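Local coordinates for alanine dehydrogenase (Archaeoglobus fulgidus, PDB 1OMO), which catalyses the reversible NAD(+)-dependent oxidative deamination of L-alanine to pyruvate and ammonium, working as a homodimer that does not accept NADP(+), at the interface of chains A and B. Coordinates in Å, arbitrary orientation; residue numbers count along the deposited sequence, not the author numbering. Chains: chain A/B, alanine dehydrogenase.

The interface of chains A and B. Residues chain A 44, 46, 51, 66, 70; chain B 62-63, 88, 93.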
# COMPACT_ATOMS: atom_id res chain seq x y z
N LEU A 44 1.93 -8.28 3.99
CA LEU A 44 2.61 -9.14 3.06
C LEU A 44 3.43 -9.93 4.07
O LEU A 44 4.40 -9.40 4.61
CB LEU A 44 3.52 -8.32 2.16
CG LEU A 44 3.63 -8.71 0.69
CD1 LEU A 44 2.26 -9.11 0.17
CD2 LEU A 44 4.23 -7.54 -0.10
N PHE A 46 6.06 -12.69 5.41
CA PHE A 46 7.24 -13.40 4.93
C PHE A 46 7.58 -14.44 6.00
O PHE A 46 6.93 -14.48 7.05
CB PHE A 46 8.43 -12.43 4.76
CG PHE A 46 8.12 -11.24 3.89
CD1 PHE A 46 8.33 -9.96 4.37
CD2 PHE A 46 7.57 -11.40 2.61
CE1 PHE A 46 8.00 -8.85 3.60
CE2 PHE A 46 7.24 -10.30 1.83
CZ PHE A 46 7.45 -9.03 2.32
N LEU A 51 5.89 -6.95 5.85
CA LEU A 51 5.80 -5.57 5.35
C LEU A 51 4.31 -5.19 5.40
O LEU A 51 3.44 -6.03 5.20
CB LEU A 51 6.34 -5.47 3.92
CG LEU A 51 7.83 -5.13 3.87
CD1 LEU A 51 8.46 -5.56 2.56
CD2 LEU A 51 8.00 -3.65 4.11
N TRP A 66 5.05 2.39 4.11
CA TRP A 66 5.40 0.99 3.82
C TRP A 66 6.49 0.61 4.84
O TRP A 66 7.64 1.03 4.72
CB TRP A 66 5.88 0.92 2.37
CG TRP A 66 6.24 -0.40 1.81
CD1 TRP A 66 7.39 -0.70 1.14
CD2 TRP A 66 5.41 -1.57 1.71
NE1 TRP A 66 7.33 -1.97 0.63
CE2 TRP A 66 6.12 -2.53 0.97
CE3 TRP A 66 4.13 -1.90 2.19
CZ2 TRP A 66 5.60 -3.81 0.67
CZ3 TRP A 66 3.60 -3.17 1.91
CH2 TRP A 66 4.34 -4.11 1.15
N HIS A 70 11.37 -7.17 10.78
CA HIS A 70 12.22 -8.35 10.74
C HIS A 70 13.17 -8.53 11.98
O HIS A 70 14.33 -8.06 12.00
CB HIS A 70 13.03 -8.35 9.44
CG HIS A 70 12.22 -8.62 8.21
ND1 HIS A 70 11.24 -7.76 7.75
CD2 HIS A 70 12.24 -9.65 7.33
CE1 HIS A 70 10.71 -8.25 6.65
NE2 HIS A 70 11.29 -9.39 6.37
N ALA B 62 9.91 -8.30 -2.79
CA ALA B 62 8.62 -7.80 -2.37
C ALA B 62 8.67 -6.32 -2.77
O ALA B 62 9.76 -5.72 -2.86
CB ALA B 62 8.42 -7.94 -0.88
N GLY B 63 7.50 -5.76 -3.02
CA GLY B 63 7.47 -4.37 -3.41
C GLY B 63 6.06 -3.83 -3.40
O GLY B 63 5.10 -4.59 -3.42
N ASN B 88 11.75 -4.16 -2.14
CA ASN B 88 12.36 -4.58 -0.87
C ASN B 88 12.86 -6.03 -0.81
O ASN B 88 12.41 -6.91 -1.57
CB ASN B 88 11.34 -4.45 0.26
CG ASN B 88 10.67 -3.09 0.33
OD1 ASN B 88 9.93 -2.70 -0.59
ND2 ASN B 88 10.90 -2.37 1.42
N GLY B 93 13.63 -6.94 4.79
CA GLY B 93 12.57 -5.95 4.67
C GLY B 93 13.15 -4.62 4.20
O GLY B 93 12.42 -3.65 3.97
O HOH W 1 9.94 -0.04 3.15
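The indole of A:Trp66 presents its edge to chain B: the amide oxygen OD1 of B:Asn88 lies at the pyrrole rim, nearly in the ring plane, while methyl CD2 of A:Leu51 covers one face, offset toward the rim, and CD2 of A:Leu44 sits at another stretch of edge. The imidazole of A:His70 instead turns a face to the partner, with the backbone N of B:Gly93 over its centre, 3.7 Å above the plane. The phenyl ring of A:Phe46 carries the A:Leu44 carbonyl oxygen over one face and A:Leu51 CG at its edge; its far end, CZ, meets the methyl CB of B:Ala62 at 3.5 Å.

A direct hydrogen bond crosses the patch from A:Trp66 NE1 to B:Asn88 OD1, 3.0 Å long. Indole and amide planes are steeply turned, 78° apart. The donor, in line with its own ring, lies 51° above the carbonyl plane and not on a lone pair. With CG opposite the backbone N (chi1 -177°) the indole is carried out from the strand, and the ring's own turn points NE1 at the amide.

The other end of the amide is held as well, which probably limits its rotation: ND2 of B:Asn88 donates to the carbonyl O of B:Gly93 at 3.2 Å, and water 1 adds a bridged link between the chains, from ND2 to the backbone O of A:Trp66. A:Leu51 CD1 packs on B:Asn88 CB at 3.8 Å, placing an apolar contact beside the polar one. Replacing B:Asn88 with an alanine would probably leave the indole N-H without its acceptor and the B:Gly93 carbonyl without this amide donor.

The patch joins strands 42-45, 50-58 and 61-69 of chain A to strands 61-69 and 83-88 of chain B, flanked by loop residues A:Phe46, A:His70 and B:Gly93, within the two-fold beta-sandwich dimer interface. Its centre lies about 10 Å from the probable proton donor/acceptor A:Lys65. Beyond the hydrogen bond, the indole's benzo atom CZ2 approaches the backbone C of B:Gly63 to 4.1 Å.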